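Local coordinates for xylanase and alpha-amylase inhibitor protein (Scadoxus multiflorus, PDB 3MU7) that probably inhibits both xylanases and alpha-amylases, using a TIM-barrel scaffold of the glycosyl hydrolase family 18 type that it shares with plant chitinases, at residues R16-E19 with A20-S24; W201-W204 with S205-R209; L35-G39 with G40-P44; T232-F236 with S237-N241. All coordinates share one frame; numbering follows the deposited sequence.

Interaction 1: R16-E19 with A20-S24; sequences RSLE and ATCDS
T21 OG1 is gripped by two groups from the residues just ahead of its helix: R16 NE donates to it at 3.0 Å, and it donates to S17 O at 2.8 Å. The motif is the start of helix 18-23, the first helix of the TIM barrel, with S17 as N-cap. S17 OG takes the N-H of A20 at 3.0 Å, and it can do so because chi1 of 72° places it between the backbone N and the carbonyl carbon. S17 O accepts twice from T21, from the hydroxyl, which lies well above its carbonyl plane, and from T21 N. The R16 chain runs past A20 and T21, CG lying 3.7 Å from A20 CB, then bends at chi3 (60°) so that one guanidinium face lies over T21 CA. The NE bond is bent, its acceptor tilted out of the guanidinium plane. S256, just after strand 248-254, is the third partner of T21 OG1 and also hydrogen-bonds R16 NH2; Y27, in the loop before strand 29-37, bonds NH2 as well. On the inner side L18 rests on W9 and V30, while C22 is joined to C63 of helix 56-65 by a disulfide. L18 CD1 approaches C22 SG to 4.3 Å.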
# COMPACT_ATOMS: atom_id res chain seq x y z
N ARG A 16 8.89 -6.25 14.04
CA ARG A 16 9.19 -4.95 14.64
C ARG A 16 7.89 -4.14 14.75
O ARG A 16 7.11 -4.07 13.79
CB ARG A 16 10.20 -4.23 13.74
CG ARG A 16 10.54 -2.80 14.16
CD ARG A 16 11.48 -2.12 13.18
NE ARG A 16 10.90 -2.05 11.84
CZ ARG A 16 11.57 -1.77 10.73
NH1 ARG A 16 12.88 -1.51 10.78
NH2 ARG A 16 10.94 -1.75 9.57
N SER A 17 7.66 -3.54 15.92
CA SER A 17 6.41 -2.83 16.18
C SER A 17 6.17 -1.70 15.18
O SER A 17 7.10 -1.20 14.54
CB SER A 17 6.41 -2.26 17.59
OG SER A 17 7.29 -1.16 17.67
N LEU A 18 4.92 -1.27 15.08
CA LEU A 18 4.58 -0.16 14.20
C LEU A 18 5.35 1.09 14.60
O LEU A 18 5.94 1.77 13.76
CB LEU A 18 3.08 0.08 14.22
CG LEU A 18 2.59 1.29 13.41
CD1 LEU A 18 3.04 1.21 11.96
CD2 LEU A 18 1.09 1.39 13.48
N GLU A 19 5.36 1.41 15.90
CA GLU A 19 6.08 2.61 16.35
C GLU A 19 7.59 2.52 16.07
O GLU A 19 8.18 3.50 15.63
CB GLU A 19 5.77 2.94 17.82
CG GLU A 19 6.14 1.85 18.81
CD GLU A 19 5.47 2.00 20.16
OE1 GLU A 19 4.68 2.94 20.36
OE2 GLU A 19 5.72 1.13 21.02
N ALA A 20 8.20 1.35 16.27
CA ALA A 20 9.62 1.19 15.98
C ALA A 20 9.91 1.25 14.48
O ALA A 20 10.95 1.75 14.05
CB ALA A 20 10.16 -0.09 16.59
N THR A 21 8.97 0.76 13.68
CA THR A 21 9.08 0.85 12.23
C THR A 21 9.16 2.32 11.82
O THR A 21 10.05 2.72 11.06
CB THR A 21 7.89 0.11 11.58
OG1 THR A 21 8.01 -1.28 11.88
CG2 THR A 21 7.85 0.29 10.07
N CYS A 22 8.27 3.13 12.36
CA CYS A 22 8.30 4.56 12.09
C CYS A 22 9.57 5.23 12.61
O CYS A 22 10.11 6.10 11.94
CB CYS A 22 7.05 5.23 12.65
SG CYS A 22 5.62 4.66 11.74
N ASP A 23 10.05 4.79 13.77
CA ASP A 23 11.27 5.34 14.37
C ASP A 23 12.54 5.10 13.57
O ASP A 23 13.55 5.77 13.78
CB ASP A 23 11.45 4.82 15.80
CG ASP A 23 10.53 5.49 16.78
OD1 ASP A 23 10.02 6.59 16.48
OD2 ASP A 23 10.33 4.91 17.87
N SER A 24 12.51 4.15 12.64
CA SER A 24 13.66 3.91 11.77
C SER A 24 14.01 5.16 10.97
O SER A 24 15.17 5.35 10.60
CB SER A 24 13.38 2.76 10.81
OG SER A 24 12.51 3.16 9.77

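Interaction 2: W201-W204 with S205-R209; sequences WKEW and SMKAR
The W201 indole swings out with CG anti to the backbone N (chi1 162°), while in the conformer described here, one of two deposited for S205, chi1 of 57° turns OG back over the preceding turn and leaves CB facing the ring. S205 CB therefore lies over one face of the six-membered ring in a CH-pi contact, 3.8 Å from its centroid and offset toward the rim. OG lies within reach of the carbonyls of both W201 and K202, either of which could take its proton. The backbone runs as a regular alpha-helix, S205 N meeting W201 O at 2.8 Å. The last turn closes with A208 N on W204 O at 2.9 Å, after which A208 leaves helical geometry. There A208 CB comes to the edge of the W204 ring, near its plane, 4.0 Å from CE3. On the outer side the extended E203 chain runs obliquely across K207, E203 OE2 touching K207 CD at 3.5 Å, whereas K207 NZ bends away to 4.9 Å from OE2, too far for a salt bridge. Helix 195-207 packs on the barrel strands: W204 presses on I177 and V179 of strand 176-180 and gives its N-H to C158 O, and W201 meets V213 and L215 of strand 213-218 and A242 of helix 231-242.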
# COMPACT_ATOMS: atom_id res chain seq x y z
N TRP A 201 8.12 -0.56 -16.09
CA TRP A 201 8.18 0.76 -15.45
C TRP A 201 7.87 1.87 -16.44
O TRP A 201 7.12 2.79 -16.13
CB TRP A 201 9.55 1.03 -14.82
CG TRP A 201 9.75 2.50 -14.57
CD1 TRP A 201 10.51 3.37 -15.30
CD2 TRP A 201 9.11 3.30 -13.56
NE1 TRP A 201 10.41 4.64 -14.80
CE2 TRP A 201 9.56 4.63 -13.73
CE3 TRP A 201 8.21 3.01 -12.53
CZ2 TRP A 201 9.14 5.67 -12.89
CZ3 TRP A 201 7.79 4.04 -11.70
CH2 TRP A 201 8.26 5.35 -11.89
N LYS A 202 8.44 1.82 -17.64
CA LYS A 202 8.22 2.86 -18.64
C LYS A 202 6.75 2.99 -18.96
O LYS A 202 6.23 4.06 -19.04
CB LYS A 202 9.06 2.61 -19.93
CG LYS A 202 10.53 2.96 -19.80
CD LYS A 202 11.37 2.61 -21.06
CE LYS A 202 12.73 2.06 -20.63
NZ LYS A 202 13.74 2.75 -21.28
N GLU A 203 6.11 1.84 -19.12
CA GLU A 203 4.68 1.87 -19.41
C GLU A 203 3.85 2.44 -18.26
O GLU A 203 2.99 3.29 -18.48
CB GLU A 203 4.15 0.50 -19.83
CG GLU A 203 2.70 0.63 -20.25
CD GLU A 203 2.15 -0.55 -21.01
OE1 GLU A 203 2.64 -1.69 -20.87
OE2 GLU A 203 1.18 -0.32 -21.76
N TRP A 204 4.10 1.97 -17.04
CA TRP A 204 3.38 2.47 -15.86
C TRP A 204 3.59 3.97 -15.68
O TRP A 204 2.63 4.71 -15.46
CB TRP A 204 3.79 1.71 -14.60
CG TRP A 204 3.11 0.38 -14.50
CD1 TRP A 204 3.62 -0.84 -14.86
CD2 TRP A 204 1.80 0.14 -14.00
NE1 TRP A 204 2.70 -1.82 -14.63
CE2 TRP A 204 1.57 -1.25 -14.09
CE3 TRP A 204 0.79 0.96 -13.49
CZ2 TRP A 204 0.37 -1.84 -13.69
CZ3 TRP A 204 -0.40 0.39 -13.09
CH2 TRP A 204 -0.60 -1.00 -13.20
N SER A 205 4.83 4.42 -15.79
CA SER A 205 5.11 5.83 -15.58
C SER A 205 4.49 6.70 -16.68
O SER A 205 4.08 7.82 -16.41
CB SER A 205 6.61 6.09 -15.43
OG SER A 205 7.33 5.62 -16.55
N MET A 206 4.37 6.17 -17.90
CA MET A 206 3.73 6.92 -18.98
C MET A 206 2.21 6.94 -18.87
O MET A 206 1.58 7.97 -19.09
CB MET A 206 4.14 6.35 -20.34
CG MET A 206 3.75 7.24 -21.51
SD MET A 206 3.98 6.43 -23.09
CE MET A 206 2.30 6.03 -23.53
N LYS A 207 1.61 5.79 -18.55
CA LYS A 207 0.17 5.62 -18.72
C LYS A 207 -0.68 5.70 -17.46
O LYS A 207 -1.87 5.99 -17.54
CB LYS A 207 -0.12 4.31 -19.45
CG LYS A 207 0.53 4.19 -20.81
CD LYS A 207 0.05 2.95 -21.54
CE LYS A 207 0.61 2.88 -22.96
NZ LYS A 207 -0.02 3.89 -23.85
N ALA A 208 -0.10 5.42 -16.30
CA ALA A 208 -0.90 5.38 -15.07
C ALA A 208 -1.37 6.78 -14.72
O ALA A 208 -0.57 7.70 -14.61
CB ALA A 208 -0.12 4.78 -13.94
N ARG A 209 -2.68 6.93 -14.54
CA ARG A 209 -3.26 8.25 -14.29
C ARG A 209 -3.21 8.56 -12.80
O ARG A 209 -4.22 8.54 -12.08
CB ARG A 209 -4.67 8.34 -14.86
CG ARG A 209 -4.71 8.15 -16.37
CD ARG A 209 -6.08 8.48 -16.92
NE ARG A 209 -6.29 9.93 -16.97
CZ ARG A 209 -7.46 10.54 -16.78
NH1 ARG A 209 -8.57 9.85 -16.51
NH2 ARG A 209 -7.51 11.86 -16.86

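Interaction 3: L35-G39 with G40-P44; sequences LNTFG and GGQTP
A type I' beta turn from G39 to Q42 reverses the chain after strand 29-37, just beyond a classic beta bulge in which N36 and T37 both face A45. G40 and G41 fill the two central positions with positive phi, as this turn type requires. Q42 N closes the turn on G39 O at 3.2 Å, arriving from well above the carbonyl plane. The Q42 side chain, extended beyond CG, folds back alongside; its NE2 has its stronger partner in P80 O, and adds a weak but nearly straight bond to G39 O at 3.4 Å. Crossing it at about a right angle, T37 brings its methyl CG2 to 3.4 Å from Q42 OE1, placed there by a chi1 of -55° that sets CG2 anti to the backbone N. Behind the turn, P44 CA makes a CA-H...O contact with T37 O at 3.2 Å. A water spans the loop, accepting from G39 N at 3.1 Å and donating to Q42 O. G39 O takes one sound backbone bond and one weak side-chain bond from Q42, so the turn is closed mainly by polar contacts, with the T37 methyl packed against the Q42 amide.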
# COMPACT_ATOMS: atom_id res chain seq x y z
N LEU A 35 -7.35 -5.20 5.92
CA LEU A 35 -8.77 -5.50 6.06
C LEU A 35 -9.06 -6.49 4.94
O LEU A 35 -9.33 -6.10 3.79
CB LEU A 35 -9.63 -4.25 5.93
CG LEU A 35 -11.10 -4.46 6.32
CD1 LEU A 35 -11.27 -4.37 7.83
CD2 LEU A 35 -12.02 -3.46 5.63
N ASN A 36 -8.95 -7.78 5.26
CA ASN A 36 -8.98 -8.83 4.25
C ASN A 36 -10.32 -9.56 4.13
O ASN A 36 -10.44 -10.51 3.37
CB ASN A 36 -7.87 -9.84 4.51
CG ASN A 36 -8.21 -10.78 5.65
OD1 ASN A 36 -8.94 -10.43 6.57
ND2 ASN A 36 -7.68 -12.01 5.57
N THR A 37 -11.30 -9.09 4.89
CA THR A 37 -12.62 -9.71 4.93
C THR A 37 -13.67 -8.62 4.80
O THR A 37 -13.73 -7.71 5.63
CB THR A 37 -12.83 -10.46 6.25
OG1 THR A 37 -11.77 -11.41 6.42
CG2 THR A 37 -14.16 -11.20 6.26
N PHE A 38 -14.46 -8.70 3.74
CA PHE A 38 -15.60 -7.83 3.52
C PHE A 38 -16.39 -8.31 2.32
O PHE A 38 -15.90 -9.12 1.54
CB PHE A 38 -15.19 -6.35 3.33
CG PHE A 38 -14.17 -6.12 2.23
CD1 PHE A 38 -14.55 -6.08 0.89
CD2 PHE A 38 -12.84 -5.90 2.56
CE1 PHE A 38 -13.60 -5.84 -0.11
CE2 PHE A 38 -11.89 -5.66 1.56
CZ PHE A 38 -12.27 -5.63 0.23
N GLY A 39 -17.61 -7.80 2.19
CA GLY A 39 -18.46 -8.09 1.04
C GLY A 39 -19.17 -9.41 1.13
O GLY A 39 -18.80 -10.29 1.92
N GLY A 40 -20.21 -9.55 0.31
CA GLY A 40 -20.96 -10.80 0.20
C GLY A 40 -21.46 -11.33 1.53
O GLY A 40 -21.20 -12.49 1.89
N GLY A 41 -22.14 -10.47 2.28
CA GLY A 41 -22.77 -10.87 3.53
C GLY A 41 -21.85 -11.03 4.73
O GLY A 41 -22.31 -11.31 5.83
N GLN A 42 -20.54 -10.87 4.51
CA GLN A 42 -19.58 -10.94 5.60
C GLN A 42 -19.51 -9.64 6.38
O GLN A 42 -19.73 -8.56 5.84
CB GLN A 42 -18.19 -11.28 5.08
CG GLN A 42 -18.00 -12.74 4.74
CD GLN A 42 -16.63 -13.01 4.16
OE1 GLN A 42 -15.85 -13.76 4.73
NE2 GLN A 42 -16.34 -12.38 3.03
N THR A 43 -19.20 -9.76 7.67
CA THR A 43 -18.85 -8.59 8.46
C THR A 43 -17.38 -8.26 8.21
O THR A 43 -16.57 -9.16 7.96
CB THR A 43 -19.17 -8.81 9.96
OG1 THR A 43 -19.03 -7.57 10.67
CG2 THR A 43 -18.27 -9.86 10.57
N PRO A 44 -17.02 -6.96 8.24
CA PRO A 44 -15.63 -6.58 7.97
C PRO A 44 -14.69 -7.12 9.04
O PRO A 44 -15.05 -7.15 10.22
CB PRO A 44 -15.68 -5.05 8.03
CG PRO A 44 -16.83 -4.76 8.94
CD PRO A 44 -17.85 -5.79 8.60
O HOH W 1 -18.13 -6.82 5.10

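Interaction 4: T232-F236 with S237-N241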
# COMPACT_ATOMS: atom_id res chain seq x y z
N THR A 232 21.70 -2.65 -4.26
CA THR A 232 22.70 -1.96 -5.11
C THR A 232 22.29 -2.00 -6.57
O THR A 232 22.62 -1.05 -7.29
CB THR A 232 24.09 -2.63 -4.99
OG1 THR A 232 24.54 -2.53 -3.63
CG2 THR A 232 24.94 -1.81 -5.81
N LYS A 233 21.61 -3.02 -7.04
CA LYS A 233 21.14 -3.09 -8.38
C LYS A 233 19.97 -2.09 -8.60
O LYS A 233 19.85 -1.50 -9.63
CB LYS A 233 20.75 -4.47 -8.78
CG LYS A 233 21.91 -5.43 -8.88
CD LYS A 233 21.53 -6.80 -9.43
CE LYS A 233 22.68 -7.72 -9.54
NZ LYS A 233 22.32 -9.05 -10.10
N VAL A 234 19.06 -1.99 -7.60
CA VAL A 234 17.99 -1.00 -7.78
C VAL A 234 18.60 0.42 -7.91
O VAL A 234 18.21 1.15 -8.81
CB VAL A 234 17.05 -1.06 -6.53
CG1 VAL A 234 15.98 0.06 -6.65
CG2 VAL A 234 16.32 -2.42 -6.41
N LYS A 235 19.53 0.74 -7.05
CA LYS A 235 20.15 2.06 -7.11
C LYS A 235 20.86 2.29 -8.46
O LYS A 235 20.76 3.37 -9.05
CB LYS A 235 21.14 2.25 -5.94
CG LYS A 235 20.48 2.26 -4.59
CD LYS A 235 21.59 1.99 -3.55
CE LYS A 235 22.08 3.23 -3.03
NZ LYS A 235 22.90 3.07 -1.75
N PHE A 236 21.60 1.32 -8.89
CA PHE A 236 22.40 1.48 -10.10
C PHE A 236 21.59 1.48 -11.36
O PHE A 236 21.77 2.30 -12.28
CB PHE A 236 23.45 0.37 -10.20
CG PHE A 236 24.32 0.48 -11.38
CD1 PHE A 236 25.42 1.38 -11.38
CD2 PHE A 236 24.11 -0.29 -12.44
CE1 PHE A 236 26.30 1.44 -12.50
CE2 PHE A 236 24.98 -0.20 -13.59
CZ PHE A 236 26.13 0.67 -13.57
N SER A 237 20.61 0.53 -11.46
CA SER A 237 19.90 0.26 -12.72
C SER A 237 18.58 0.83 -12.79
O SER A 237 18.12 1.08 -13.96
CB SER A 237 19.66 -1.22 -12.88
OG SER A 237 20.81 -1.94 -12.95
N VAL A 238 17.88 1.07 -11.70
CA VAL A 238 16.50 1.58 -11.79
C VAL A 238 16.44 3.07 -11.60
O VAL A 238 15.76 3.76 -12.38
CB VAL A 238 15.62 0.89 -10.68
CG1 VAL A 238 14.18 1.51 -10.63
CG2 VAL A 238 15.52 -0.60 -10.93
N PHE A 239 17.08 3.61 -10.61
CA PHE A 239 16.96 5.01 -10.26
C PHE A 239 17.29 6.05 -11.33
O PHE A 239 16.57 6.98 -11.44
CB PHE A 239 17.65 5.36 -8.96
CG PHE A 239 16.96 4.78 -7.72
CD1 PHE A 239 15.74 4.13 -7.80
CD2 PHE A 239 17.54 4.87 -6.52
CE1 PHE A 239 15.14 3.60 -6.66
CE2 PHE A 239 16.94 4.32 -5.37
CZ PHE A 239 15.77 3.70 -5.47
N PRO A 240 18.38 5.90 -12.10
CA PRO A 240 18.67 6.94 -13.11
C PRO A 240 17.53 7.09 -14.11
O PRO A 240 17.15 8.17 -14.34
CB PRO A 240 19.97 6.43 -13.78
CG PRO A 240 20.63 5.62 -12.69
CD PRO A 240 19.46 4.90 -12.03
N ASN A 241 16.99 6.02 -14.62
CA ASN A 241 15.86 6.15 -15.56
C ASN A 241 14.56 6.54 -14.82
O ASN A 241 13.89 7.40 -15.25
CB ASN A 241 15.69 4.87 -16.35
CG ASN A 241 14.92 5.05 -17.63
OD1 ASN A 241 14.38 6.08 -17.85
ND2 ASN A 241 15.04 4.09 -18.53
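The backbone of helix 231-242 widens here into a pi-type turn and kinks, so that the short axes of 232-236 and 237-241 diverge by 23°. V234 O marks the change: it accepts from V238 N at 2.9 Å in the alpha manner and from F239 N at 3.3 Å in the wider one, the second donor approaching nearly head-on. One residue earlier the pattern is regular, with S237 N on K233 O at 2.8 Å. P240 has no N-H to give; its ring instead lies beside the preceding turn, with CD 3.5 Å from F236 O. Among the side chains, V234 and F239 meet obliquely. The methyl CG1 of V234, anti to the backbone N (chi1 175°), touches F239 CE1 at 3.6 Å and lies nearly as close to CZ. The same ring turns one face to V234 O, which stands above it toward the rim. Along the opposite edge of the ring, K235 CG comes to 4.2 Å from F239 CE2, before the lysine bends at chi3 and carries NZ off to K267 O. V238 CB adds a looser contact with V234 CG1. The buried faces of V234 and V238 look inward, V234 onto F217 and V238 onto L215 of strand 213-218. Further along, V238 also packs against L197 and M198 of helix 195-207, while V234 and K235 rest on I268 of helix 264-269, so this helix lies between helices 195-207 and 264-269 on the barrel's outer wall.

All four contacts belong to one TIM barrel and lie on its periphery, in chain order interaction 1, interaction 3, interaction 2 and interaction 4. Interactions 1, 2 and 4 are within helices of beta-alpha-beta units, whereas interaction 3 spans the end of strand 29-37, the strand that follows the helix of interaction 1, and the loop after it. Interactions 2 and 4 are neighbours, their centres 18 Å apart: helices 195-207 and 231-242 pack side by side, with K202 and N241 among the residues that meet, and both flank strand 213-218. Interactions 3 and 4 lie on opposite sides of the chain's centre, 40 Å between centres, as do 1 and 2 at 32 Å. Of the four, only interactions 2 and 4 touch.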